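Local structure of putative oxidoreductase (Thermus thermophilus, 2ISM) at residues L290-L295 / R306-L311; G214-S219 / N235-G240; A37-G42 / L80-R85; R104-R109 / V123-P128. The protein is a putative oxidoreductase of a family with the beta-propeller fold, here with six four-stranded blades and a bound calcium ion. One frame throughout, in Å; residues are numbered along the deposited sequence.

Contact 1. Residues L290-L295 / R306-L311; sequences LLRLVL and RVETAL
Leu290-Leu295 and Arg306-Leu311 are neighbouring antiparallel strands, their directions 143° apart and their axes 4.4 Å apart at closest approach. Arg292 and Glu308 form a hydrogen-bonded pair. A classic beta bulge sets both Ala310 and Leu311 against Leu290. Leu290 O accepts from both backbone nitrogens, at 2.7 Å from Ala310 N and 3.3 Å from Leu311 N. On the face that carries Arg292, Glu308 joins two arginines. Glu308 OE1 makes a salt bridge to Arg292 NH1 at 3.1 Å, where the hydrogen bond is weak and the guanidinium and carboxylate planes stand 87° apart. Glu308 OE2 takes a straighter bond from Arg306 NE at 2.9 Å. This oxygen lies in the Arg306 guanidinium plane, while NE sits above the carboxylate plane. Val294 CG2 lies over the centre of the same guanidinium. Ala310 CB covers one face of the Arg292 guanidinium, nearer its rim and 3.7 Å from Arg292 NH2. Tyr281 OH on strand 279-284 bonds Arg292 NE. On the opposite face of the sheet, Val307 CG1 meets Leu291 CD1 at 4.0 Å and also reaches Leu293 CD1. One carboxylate shared by two arginines would probably stay ionised and offset part of their positive charge.

Contact 2. Residues G214-S219 / N235-G240; sequences GELFSS and NLIVPG
Asn235 N donates to Ser218 O at 2.7 Å, the shortest direct hydrogen bond between the two segments. The return bond runs from Ser218 N to Asn235 O at 2.8 Å. Further along, Ile237 N bonds Leu216 O. A water then bridges the strands where they part: it accepts from Leu216 N at 2.9 Å and donates to Ile237 O at 2.6 Å. On one face, Leu236 CD1 makes a CH-pi contact with the Phe217 ring, 3.7 Å from its centroid and 19° off the ring normal. The methyl is displaced toward CZ, which it approaches to 3.5 Å. On the opposite side of the sheet, Leu216 and Ile237 lie side by side, with Leu216 CD2 3.8 Å from Ile237 CB. Ile237 CG1 also reaches Ser218 CB at 3.7 Å. Phe275 meets Phe217 edge-to-face. Tyr243, which with Glu233 belongs to the calcium site, bonds Leu236 O and Val238 N through its OH. The pairing is that of the two middle strands of a propeller blade, here beside the bound calcium ion.

Contact 3. Residues A37-G42 / L80-R85; sequences AFLPDG and LALHPR
Ala37 and Leu82 meet between two neighbouring blades of the beta-propeller. Ala37 lies near the end of strand 33-38 of one blade, and Leu82 ends strand 77-82 of the next. No hydrogen bond crosses between the two segments, and the side chains that meet are all aliphatic. Ala37 CB points toward the other strand and lies 4.0 Å from both Leu80 CD2 and Leu82 CG. Leu82 buries the most surface here. Its CG is anti to the carbonyl carbon (chi1 -54°), and from there the two methyls spread over the end of the other strand. Leu82 CD1 comes within 3.3 Å of Phe38 O, and CD2 lies beside Ala37 CB. Leu39 crosses Leu82 at about a right angle, with its CD2 4.1 Å from Leu82 CD1.

The next shell is also largely apolar. Leu45 of strand 44-48 touches Ala37, Leu80 and Leu82, so one side chain packs against both blades. Val92 backs Leu80 and Leu82 from strand 92-98, and Phe86 touches Leu39. Phe38 points away from Leu82 and meets Tyr329 edge-to-face. Each segment then leaves its strand in a defined bend. Leu39 to Gly42 form a type I beta turn, closed by Gly42 N bonding Leu39 O at 2.9 Å. Beyond Leu82, the His83 ring holds the other bend: its ND1 accepts from Arg85 N at 2.9 Å, with the donor in the ring plane and an angle of 169° at the hydrogen.

Contact 4. Residues R104-R109 / V123-P128; sequences RNQVVR and VLDGIP
Arg104 reaches across to Asp125 and grips its carboxylate side-on with two nitrogens. Its CB lies 3.5 Å from Ile127 O. CG stands between the backbone N and the carbonyl carbon (chi1 80°), where it meets Asp125 OD1 at 3.4 Å and also nears Gly126 N. The chain bends at chi2, and CD passes the same carboxylate oxygen. NE then bonds Asp125 OD1 at 2.9 Å, almost straight at 173°. At the tip, NH2 bonds Asp125 OD2 at 2.9 Å on its syn lone pair. The guanidinium and carboxylate planes are nearly coplanar, 28° apart, which lets both nitrogens point at the carboxylate. The remaining nitrogen, NH1, bonds the carbonyls of Gly102 and Glu100. Asp125 OD1 has a second donor, Gly126 N at 2.8 Å, which comes from above the carboxylate plane.

Asn105 and Ile127 form a hydrogen-bonded pair. Further on, Val107 O accepts from both Val123 N, at 2.7 Å, and Leu124 N, at 3.2 Å. Val123 and Leu124 both face Val107 in a classic beta bulge, and the chain turns a corner there. Val123 CG2 packs on the CB of Arg109, whose NE forms a salt bridge with Asp120. Leu124 touches Leu172 and Leu174 of the following blade. This is a bulged antiparallel hairpin formed by the last two strands of a propeller blade.

Overall arrangement
Contacts 1, 2 and 4 each join two adjacent strands within one blade, by backbone hydrogen bonds. Contact 3 instead packs two blades together with no such bond. It shares a sheet with contact 4, since strands 77-82 and 104-112 belong to the same blade; nearest atoms of the two contacts are about 5 Å apart. Contacts 2 and 3 are buried and chiefly apolar in their side chains. Contacts 1 and 4 are partly buried, carry arginine salt bridges, and lie on opposite sides of the chain's centre, their own centres 34 Å apart. Both contain a classic beta bulge. Contact 2 lies nearest the centre of the chain and borders the calcium site.

Contact 1. Residues L290-L295 / R306-L311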
loop_
_atom_site.group_PDB
_atom_site.type_symbol
_atom_site.label_atom_id
_atom_site.label_comp_id
_atom_site.label_asym_id
_atom_site.label_seq_id
_atom_site.Cartn_x
_atom_site.Cartn_y
_atom_site.Cartn_z
ATOM N N LEU B 290 0.371 0.744 16.707
ATOM C CA LEU B 290 0.712 -0.062 15.545
ATOM C C LEU B 290 2.026 0.534 15.057
ATOM O O LEU B 290 2.069 1.698 14.663
ATOM C CB LEU B 290 -0.353 0.083 14.459
ATOM C CG LEU B 290 -0.080 -0.681 13.159
ATOM C CD1 LEU B 290 -0.115 -2.187 13.423
ATOM C CD2 LEU B 290 -1.121 -0.301 12.120
ATOM N N LEU B 291 3.096 -0.250 15.106
ATOM C CA LEU B 291 4.393 0.245 14.670
ATOM C C LEU B 291 4.727 -0.200 13.256
ATOM O O LEU B 291 4.301 -1.264 12.801
ATOM C CB LEU B 291 5.492 -0.213 15.631
ATOM C CG LEU B 291 5.323 0.192 17.101
ATOM C CD1 LEU B 291 6.528 -0.276 17.899
ATOM C CD2 LEU B 291 5.163 1.698 17.214
ATOM N N ARG B 292 5.483 0.645 12.566
ATOM C CA ARG B 292 5.914 0.389 11.202
ATOM C C ARG B 292 7.426 0.202 11.244
ATOM O O ARG B 292 8.151 1.085 11.705
ATOM C CB ARG B 292 5.562 1.584 10.308
ATOM C CG ARG B 292 6.048 1.465 8.872
ATOM C CD ARG B 292 5.931 2.787 8.110
ATOM N NE ARG B 292 4.546 3.198 7.900
ATOM C CZ ARG B 292 3.955 4.208 8.533
ATOM N NH1 ARG B 292 4.628 4.926 9.424
ATOM N NH2 ARG B 292 2.686 4.499 8.274
ATOM N N LEU B 293 7.897 -0.956 10.795
ATOM C CA LEU B 293 9.328 -1.234 10.774
ATOM C C LEU B 293 9.830 -1.083 9.343
ATOM O O LEU B 293 9.376 -1.787 8.440
ATOM C CB LEU B 293 9.620 -2.653 11.283
ATOM C CG LEU B 293 9.718 -2.885 12.794
ATOM C CD1 LEU B 293 8.439 -2.451 13.488
ATOM C CD2 LEU B 293 9.988 -4.356 13.050
ATOM N N VAL B 294 10.750 -0.147 9.138
ATOM C CA VAL B 294 11.309 0.091 7.814
ATOM C C VAL B 294 12.522 -0.811 7.656
ATOM O O VAL B 294 13.495 -0.697 8.402
ATOM C CB VAL B 294 11.735 1.562 7.646
ATOM C CG1 VAL B 294 12.202 1.805 6.221
ATOM C CG2 VAL B 294 10.569 2.480 7.994
ATOM N N LEU B 295 12.456 -1.708 6.679
ATOM C CA LEU B 295 13.530 -2.659 6.449
ATOM C C LEU B 295 14.468 -2.311 5.300
ATOM O O LEU B 295 14.086 -1.654 4.330
ATOM C CB LEU B 295 12.942 -4.046 6.188
ATOM C CG LEU B 295 11.848 -4.547 7.135
ATOM C CD1 LEU B 295 11.384 -5.921 6.679
ATOM C CD2 LEU B 295 12.373 -4.598 8.558
ATOM N N ARG B 306 14.473 2.077 10.594
ATOM C CA ARG B 306 13.789 2.905 11.575
ATOM C C ARG B 306 12.413 2.351 11.928
ATOM O O ARG B 306 11.825 1.575 11.173
ATOM C CB ARG B 306 13.640 4.338 11.049
ATOM C CG ARG B 306 12.818 4.457 9.772
ATOM C CD ARG B 306 12.586 5.919 9.397
ATOM N NE ARG B 306 11.765 6.057 8.197
ATOM C CZ ARG B 306 12.179 5.771 6.967
ATOM N NH1 ARG B 306 13.414 5.334 6.761
ATOM N NH2 ARG B 306 11.351 5.914 5.940
ATOM N N VAL B 307 11.914 2.757 13.089
ATOM C CA VAL B 307 10.607 2.333 13.566
ATOM C C VAL B 307 9.739 3.576 13.719
ATOM O O VAL B 307 10.166 4.567 14.312
ATOM C CB VAL B 307 10.723 1.620 14.931
ATOM C CG1 VAL B 307 9.350 1.166 15.406
ATOM C CG2 VAL B 307 11.664 0.430 14.811
ATOM N N GLU B 308 8.527 3.527 13.174
ATOM C CA GLU B 308 7.608 4.657 13.252
ATOM C C GLU B 308 6.243 4.211 13.758
ATOM O O GLU B 308 5.858 3.059 13.588
ATOM C CB GLU B 308 7.438 5.295 11.869
ATOM C CG GLU B 308 8.750 5.552 11.130
ATOM C CD GLU B 308 8.544 6.159 9.752
ATOM O OE1 GLU B 308 7.639 5.699 9.025
ATOM O OE2 GLU B 308 9.296 7.088 9.389
ATOM N N THR B 309 5.512 5.128 14.382
ATOM C CA THR B 309 4.178 4.813 14.874
ATOM C C THR B 309 3.191 5.073 13.743
ATOM O O THR B 309 3.114 6.186 13.225
ATOM C CB THR B 309 3.801 5.683 16.082
ATOM O OG1 THR B 309 4.651 5.357 17.186
ATOM C CG2 THR B 309 2.347 5.450 16.478
ATOM N N ALA B 310 2.447 4.042 13.358
ATOM C CA ALA B 310 1.475 4.161 12.275
ATOM C C ALA B 310 0.056 4.382 12.788
ATOM O O ALA B 310 -0.803 4.886 12.065
ATOM C CB ALA B 310 1.522 2.916 11.394
ATOM N N LEU B 311 -0.193 3.993 14.034
ATOM C CA LEU B 311 -1.514 4.168 14.626
ATOM C C LEU B 311 -1.421 4.222 16.147
ATOM O O LEU B 311 -0.654 3.481 16.755
ATOM C CB LEU B 311 -2.444 3.020 14.220
ATOM C CG LEU B 311 -3.886 3.151 14.718
ATOM C CD1 LEU B 311 -4.559 4.282 13.961
ATOM C CD2 LEU B 311 -4.650 1.842 14.517
#

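Contact 2. Residues G214-S219 / N235-G240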
loop_
_atom_site.group_PDB
_atom_site.type_symbol
_atom_site.label_atom_id
_atom_site.label_comp_id
_atom_site.label_asym_id
_atom_site.label_seq_id
_atom_site.Cartn_x
_atom_site.Cartn_y
_atom_site.Cartn_z
ATOM N N GLY B 214 9.372 -14.458 0.427
ATOM C CA GLY B 214 8.668 -15.634 0.910
ATOM C C GLY B 214 9.162 -16.041 2.287
ATOM O O GLY B 214 8.741 -17.059 2.837
ATOM N N GLU B 215 10.065 -15.241 2.847
ATOM C CA GLU B 215 10.619 -15.511 4.173
ATOM C C GLU B 215 9.563 -15.319 5.256
ATOM O O GLU B 215 8.736 -14.410 5.171
ATOM C CB GLU B 215 11.787 -14.568 4.456
ATOM C CG GLU B 215 13.035 -14.829 3.634
ATOM C CD GLU B 215 14.048 -13.713 3.784
ATOM O OE1 GLU B 215 13.740 -12.583 3.352
ATOM O OE2 GLU B 215 15.139 -13.961 4.338
ATOM N N LEU B 216 9.610 -16.166 6.282
ATOM C CA LEU B 216 8.660 -16.092 7.389
ATOM C C LEU B 216 9.182 -15.236 8.536
ATOM O O LEU B 216 10.320 -15.386 8.971
ATOM C CB LEU B 216 8.346 -17.492 7.918
ATOM C CG LEU B 216 7.502 -17.550 9.200
ATOM C CD1 LEU B 216 6.140 -16.921 8.941
ATOM C CD2 LEU B 216 7.350 -18.995 9.656
ATOM N N PHE B 217 8.338 -14.329 9.009
ATOM C CA PHE B 217 8.674 -13.451 10.118
ATOM C C PHE B 217 7.669 -13.730 11.221
ATOM O O PHE B 217 6.502 -14.005 10.944
ATOM C CB PHE B 217 8.572 -11.988 9.692
ATOM C CG PHE B 217 9.661 -11.557 8.762
ATOM C CD1 PHE B 217 10.707 -10.763 9.220
ATOM C CD2 PHE B 217 9.655 -11.963 7.434
ATOM C CE1 PHE B 217 11.739 -10.377 8.363
ATOM C CE2 PHE B 217 10.681 -11.584 6.568
ATOM C CZ PHE B 217 11.725 -10.789 7.036
ATOM N N SER B 218 8.122 -13.656 12.466
ATOM C CA SER B 218 7.250 -13.918 13.599
ATOM C C SER B 218 7.492 -12.906 14.713
ATOM O O SER B 218 8.572 -12.326 14.821
ATOM C CB SER B 218 7.505 -15.336 14.121
ATOM O OG SER B 218 6.700 -15.643 15.244
ATOM N N SER B 219 6.473 -12.691 15.535
ATOM C CA SER B 219 6.588 -11.771 16.654
ATOM C C SER B 219 6.324 -12.574 17.912
ATOM O O SER B 219 5.585 -13.561 17.875
ATOM C CB SER B 219 5.552 -10.650 16.542
ATOM O OG SER B 219 4.236 -11.175 16.545
ATOM N N ASN B 235 11.253 -12.019 14.818
ATOM C CA ASN B 235 12.254 -12.963 14.340
ATOM C C ASN B 235 12.059 -13.341 12.877
ATOM O O ASN B 235 10.940 -13.336 12.360
ATOM C CB ASN B 235 12.212 -14.251 15.179
ATOM C CG ASN B 235 12.570 -14.024 16.632
ATOM O OD1 ASN B 235 11.739 -14.192 17.529
ATOM N ND2 ASN B 235 13.815 -13.647 16.878
ATOM N N LEU B 236 13.168 -13.656 12.215
ATOM C CA LEU B 236 13.151 -14.109 10.833
ATOM C C LEU B 236 13.287 -15.613 11.032
ATOM O O LEU B 236 14.350 -16.102 11.426
ATOM C CB LEU B 236 14.356 -13.551 10.063
ATOM C CG LEU B 236 14.558 -14.018 8.616
ATOM C CD1 LEU B 236 13.273 -13.849 7.829
ATOM C CD2 LEU B 236 15.685 -13.212 7.972
ATOM N N ILE B 237 12.204 -16.338 10.779
ATOM C CA ILE B 237 12.170 -17.783 10.987
ATOM C C ILE B 237 12.727 -18.627 9.848
ATOM O O ILE B 237 12.288 -18.515 8.704
ATOM C CB ILE B 237 10.711 -18.259 11.268
ATOM C CG1 ILE B 237 10.082 -17.409 12.380
ATOM C CG2 ILE B 237 10.704 -19.731 11.673
ATOM C CD1 ILE B 237 10.778 -17.514 13.715
ATOM N N VAL B 238 13.697 -19.477 10.175
ATOM C CA VAL B 238 14.292 -20.376 9.190
ATOM C C VAL B 238 14.017 -21.794 9.675
ATOM O O VAL B 238 13.930 -22.032 10.879
ATOM C CB VAL B 238 15.830 -20.172 9.057
ATOM C CG1 VAL B 238 16.133 -18.745 8.622
ATOM C CG2 VAL B 238 16.524 -20.492 10.371
ATOM N N PRO B 239 13.859 -22.752 8.747
ATOM C CA PRO B 239 13.591 -24.140 9.128
ATOM C C PRO B 239 14.655 -24.680 10.079
ATOM O O PRO B 239 15.856 -24.546 9.818
ATOM C CB PRO B 239 13.600 -24.873 7.788
ATOM C CG PRO B 239 13.135 -23.832 6.830
ATOM C CD PRO B 239 13.888 -22.609 7.281
ATOM N N GLY B 240 14.203 -25.275 11.180
ATOM C CA GLY B 240 15.115 -25.840 12.160
ATOM C C GLY B 240 15.755 -24.817 13.080
ATOM O O GLY B 240 16.511 -25.178 13.976
HETATM O O HOH W 1 11.981 -17.747 6.204
#

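Contact 3. Residues A37-G42 / L80-R85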
loop_
_atom_site.group_PDB
_atom_site.type_symbol
_atom_site.label_atom_id
_atom_site.label_comp_id
_atom_site.label_asym_id
_atom_site.label_seq_id
_atom_site.Cartn_x
_atom_site.Cartn_y
_atom_site.Cartn_z
ATOM N N ALA B 37 -10.520 -13.553 9.224
ATOM C CA ALA B 37 -10.473 -14.402 8.037
ATOM C C ALA B 37 -11.389 -13.732 7.025
ATOM O O ALA B 37 -12.532 -13.406 7.337
ATOM C CB ALA B 37 -10.973 -15.807 8.353
ATOM N N PHE B 38 -10.886 -13.520 5.815
ATOM C CA PHE B 38 -11.663 -12.862 4.774
ATOM C C PHE B 38 -12.248 -13.881 3.808
ATOM O O PHE B 38 -11.517 -14.597 3.128
ATOM C CB PHE B 38 -10.769 -11.867 4.028
ATOM C CG PHE B 38 -10.179 -10.802 4.916
ATOM C CD1 PHE B 38 -10.895 -9.646 5.208
ATOM C CD2 PHE B 38 -8.920 -10.973 5.489
ATOM C CE1 PHE B 38 -10.369 -8.673 6.061
ATOM C CE2 PHE B 38 -8.386 -10.008 6.344
ATOM C CZ PHE B 38 -9.114 -8.855 6.628
ATOM N N LEU B 39 -13.574 -13.951 3.766
ATOM C CA LEU B 39 -14.259 -14.883 2.884
ATOM C C LEU B 39 -14.227 -14.359 1.457
ATOM O O LEU B 39 -14.341 -13.158 1.226
ATOM C CB LEU B 39 -15.712 -15.065 3.327
ATOM C CG LEU B 39 -15.921 -15.713 4.699
ATOM C CD1 LEU B 39 -17.386 -15.625 5.096
ATOM C CD2 LEU B 39 -15.459 -17.157 4.657
ATOM N N PRO B 40 -14.076 -15.263 0.478
ATOM C CA PRO B 40 -14.030 -14.869 -0.934
ATOM C C PRO B 40 -15.224 -14.026 -1.394
ATOM O O PRO B 40 -15.086 -13.173 -2.271
ATOM C CB PRO B 40 -13.935 -16.212 -1.665
ATOM C CG PRO B 40 -14.585 -17.181 -0.712
ATOM C CD PRO B 40 -14.043 -16.728 0.620
ATOM N N ASP B 41 -16.387 -14.251 -0.791
ATOM C CA ASP B 41 -17.587 -13.507 -1.164
ATOM C C ASP B 41 -17.721 -12.145 -0.490
ATOM O O ASP B 41 -18.741 -11.476 -0.638
ATOM C CB ASP B 41 -18.834 -14.343 -0.871
ATOM C CG ASP B 41 -18.789 -14.991 0.493
ATOM O OD1 ASP B 41 -18.003 -15.948 0.671
ATOM O OD2 ASP B 41 -19.532 -14.540 1.390
ATOM N N GLY B 42 -16.696 -11.733 0.251
ATOM C CA GLY B 42 -16.747 -10.440 0.910
ATOM C C GLY B 42 -16.945 -10.486 2.416
ATOM O O GLY B 42 -16.541 -9.565 3.125
ATOM N N LEU B 80 -7.226 -18.301 13.604
ATOM C CA LEU B 80 -8.271 -18.678 12.652
ATOM C C LEU B 80 -7.708 -18.567 11.234
ATOM O O LEU B 80 -7.004 -17.608 10.926
ATOM C CB LEU B 80 -9.465 -17.724 12.800
ATOM C CG LEU B 80 -10.785 -18.040 12.101
ATOM C CD1 LEU B 80 -11.478 -19.194 12.811
ATOM C CD2 LEU B 80 -11.673 -16.804 12.120
ATOM N N ALA B 81 -8.003 -19.542 10.378
ATOM C CA ALA B 81 -7.517 -19.487 8.999
ATOM C C ALA B 81 -8.329 -20.370 8.065
ATOM O O ALA B 81 -8.679 -21.497 8.409
ATOM C CB ALA B 81 -6.043 -19.885 8.939
ATOM N N LEU B 82 -8.629 -19.852 6.878
ATOM C CA LEU B 82 -9.395 -20.613 5.897
ATOM C C LEU B 82 -8.468 -21.571 5.155
ATOM O O LEU B 82 -7.280 -21.285 4.982
ATOM C CB LEU B 82 -10.051 -19.672 4.875
ATOM C CG LEU B 82 -10.935 -18.529 5.376
ATOM C CD1 LEU B 82 -11.420 -17.713 4.186
ATOM C CD2 LEU B 82 -12.119 -19.083 6.152
ATOM N N HIS B 83 -9.010 -22.705 4.723
ATOM C CA HIS B 83 -8.234 -23.684 3.969
ATOM C C HIS B 83 -7.735 -22.957 2.718
ATOM O O HIS B 83 -8.442 -22.123 2.165
ATOM C CB HIS B 83 -9.131 -24.866 3.576
ATOM C CG HIS B 83 -8.399 -25.996 2.923
ATOM N ND1 HIS B 83 -7.832 -25.894 1.670
ATOM C CD2 HIS B 83 -8.143 -27.256 3.350
ATOM C CE1 HIS B 83 -7.259 -27.041 1.354
ATOM N NE2 HIS B 83 -7.433 -27.884 2.356
ATOM N N PRO B 84 -6.504 -23.251 2.267
ATOM C CA PRO B 84 -5.961 -22.591 1.073
ATOM C C PRO B 84 -6.866 -22.667 -0.159
ATOM O O PRO B 84 -6.875 -21.751 -0.985
ATOM C CB PRO B 84 -4.634 -23.315 0.859
ATOM C CG PRO B 84 -4.204 -23.610 2.252
ATOM C CD PRO B 84 -5.491 -24.120 2.886
ATOM N N ARG B 85 -7.620 -23.756 -0.283
ATOM C CA ARG B 85 -8.520 -23.940 -1.421
ATOM C C ARG B 85 -9.992 -23.726 -1.062
ATOM O O ARG B 85 -10.888 -24.314 -1.670
ATOM C CB ARG B 85 -8.322 -25.333 -2.026
ATOM C CG ARG B 85 -6.899 -25.578 -2.519
ATOM C CD ARG B 85 -6.800 -26.792 -3.432
ATOM N NE ARG B 85 -7.089 -28.051 -2.749
ATOM C CZ ARG B 85 -6.350 -28.555 -1.764
ATOM N NH1 ARG B 85 -5.274 -27.908 -1.339
ATOM N NH2 ARG B 85 -6.684 -29.714 -1.211
#

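Contact 4. Residues R104-R109 / V123-P128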
loop_
_atom_site.group_PDB
_atom_site.type_symbol
_atom_site.label_atom_id
_atom_site.label_comp_id
_atom_site.label_asym_id
_atom_site.label_seq_id
_atom_site.Cartn_x
_atom_site.Cartn_y
_atom_site.Cartn_z
ATOM N N ARG B 104 -5.886 -28.854 27.153
ATOM C CA ARG B 104 -4.804 -28.751 26.183
ATOM C C ARG B 104 -5.210 -27.852 25.022
ATOM O O ARG B 104 -6.384 -27.518 24.868
ATOM C CB ARG B 104 -4.406 -30.143 25.659
ATOM C CG ARG B 104 -5.301 -30.742 24.575
ATOM C CD ARG B 104 -6.642 -31.255 25.100
ATOM N NE ARG B 104 -7.327 -32.070 24.091
ATOM C CZ ARG B 104 -8.462 -32.736 24.297
ATOM N NH1 ARG B 104 -9.064 -32.691 25.478
ATOM N NH2 ARG B 104 -8.993 -33.458 23.320
ATOM N N ASN B 105 -4.229 -27.434 24.231
ATOM C CA ASN B 105 -4.508 -26.609 23.063
ATOM C C ASN B 105 -4.568 -27.546 21.856
ATOM O O ASN B 105 -3.978 -28.630 21.863
ATOM C CB ASN B 105 -3.422 -25.539 22.865
ATOM C CG ASN B 105 -3.590 -24.349 23.808
ATOM O OD1 ASN B 105 -2.744 -24.082 24.667
ATOM N ND2 ASN B 105 -4.687 -23.632 23.647
ATOM N N GLN B 106 -5.298 -27.139 20.829
ATOM C CA GLN B 106 -5.434 -27.956 19.638
ATOM C C GLN B 106 -5.850 -27.103 18.461
ATOM O O GLN B 106 -6.326 -25.983 18.627
ATOM C CB GLN B 106 -6.503 -29.035 19.851
ATOM C CG GLN B 106 -7.821 -28.483 20.365
ATOM C CD GLN B 106 -8.937 -29.516 20.403
ATOM O OE1 GLN B 106 -8.731 -30.670 20.786
ATOM N NE2 GLN B 106 -10.132 -29.093 20.024
ATOM N N VAL B 107 -5.650 -27.648 17.272
ATOM C CA VAL B 107 -6.061 -26.987 16.053
ATOM C C VAL B 107 -7.201 -27.852 15.560
ATOM O O VAL B 107 -7.048 -29.064 15.419
ATOM C CB VAL B 107 -4.958 -26.982 14.981
ATOM C CG1 VAL B 107 -5.529 -26.440 13.674
ATOM C CG2 VAL B 107 -3.785 -26.115 15.434
ATOM N N VAL B 108 -8.351 -27.237 15.333
ATOM C CA VAL B 108 -9.504 -27.969 14.848
ATOM C C VAL B 108 -9.879 -27.420 13.483
ATOM O O VAL B 108 -9.345 -26.404 13.040
ATOM C CB VAL B 108 -10.715 -27.839 15.805
ATOM C CG1 VAL B 108 -10.388 -28.486 17.140
ATOM C CG2 VAL B 108 -11.083 -26.370 15.999
ATOM N N ARG B 109 -10.794 -28.108 12.823
ATOM C CA ARG B 109 -11.257 -27.715 11.511
ATOM C C ARG B 109 -12.783 -27.774 11.520
ATOM O O ARG B 109 -13.358 -28.726 12.043
ATOM C CB ARG B 109 -10.689 -28.693 10.477
ATOM C CG ARG B 109 -10.951 -28.331 9.048
ATOM C CD ARG B 109 -10.131 -29.204 8.106
ATOM N NE ARG B 109 -10.725 -30.511 7.835
ATOM C CZ ARG B 109 -10.258 -31.349 6.913
ATOM N NH1 ARG B 109 -9.197 -31.008 6.192
ATOM N NH2 ARG B 109 -10.852 -32.517 6.699
ATOM N N VAL B 123 -7.422 -31.380 14.088
ATOM C CA VAL B 123 -6.320 -31.489 13.135
ATOM C C VAL B 123 -5.012 -31.856 13.834
ATOM O O VAL B 123 -4.220 -32.645 13.315
ATOM C CB VAL B 123 -6.154 -30.160 12.368
ATOM C CG1 VAL B 123 -4.971 -30.231 11.426
ATOM C CG2 VAL B 123 -7.431 -29.864 11.592
ATOM N N LEU B 124 -4.789 -31.268 15.005
ATOM C CA LEU B 124 -3.608 -31.543 15.817
ATOM C C LEU B 124 -4.036 -31.333 17.263
ATOM O O LEU B 124 -4.513 -30.256 17.624
ATOM C CB LEU B 124 -2.447 -30.596 15.483
ATOM C CG LEU B 124 -1.241 -30.748 16.424
ATOM C CD1 LEU B 124 -0.749 -32.193 16.391
ATOM C CD2 LEU B 124 -0.118 -29.800 16.019
ATOM N N ASP B 125 -3.868 -32.364 18.082
ATOM C CA ASP B 125 -4.264 -32.301 19.483
ATOM C C ASP B 125 -3.054 -32.451 20.408
ATOM O O ASP B 125 -2.003 -32.942 19.995
ATOM C CB ASP B 125 -5.274 -33.428 19.768
ATOM C CG ASP B 125 -6.207 -33.107 20.921
ATOM O OD1 ASP B 125 -6.042 -32.033 21.537
ATOM O OD2 ASP B 125 -7.108 -33.930 21.209
ATOM N N GLY B 126 -3.198 -32.012 21.656
ATOM C CA GLY B 126 -2.112 -32.176 22.609
ATOM C C GLY B 126 -1.089 -31.070 22.767
ATOM O O GLY B 126 -0.042 -31.288 23.371
ATOM N N ILE B 127 -1.360 -29.892 22.220
ATOM C CA ILE B 127 -0.421 -28.791 22.382
ATOM C C ILE B 127 -0.536 -28.389 23.852
ATOM O O ILE B 127 -1.638 -28.331 24.402
ATOM C CB ILE B 127 -0.794 -27.594 21.486
ATOM C CG1 ILE B 127 -0.740 -28.016 20.015
ATOM C CG2 ILE B 127 0.164 -26.436 21.749
ATOM C CD1 ILE B 127 -1.274 -26.967 19.057
ATOM N N PRO B 128 0.601 -28.124 24.512
ATOM C CA PRO B 128 0.569 -27.739 25.926
ATOM C C PRO B 128 -0.381 -26.602 26.313
ATOM O O PRO B 128 -0.565 -25.632 25.577
ATOM C CB PRO B 128 2.026 -27.380 26.218
ATOM C CG PRO B 128 2.782 -28.301 25.313
ATOM C CD PRO B 128 1.990 -28.220 24.027
#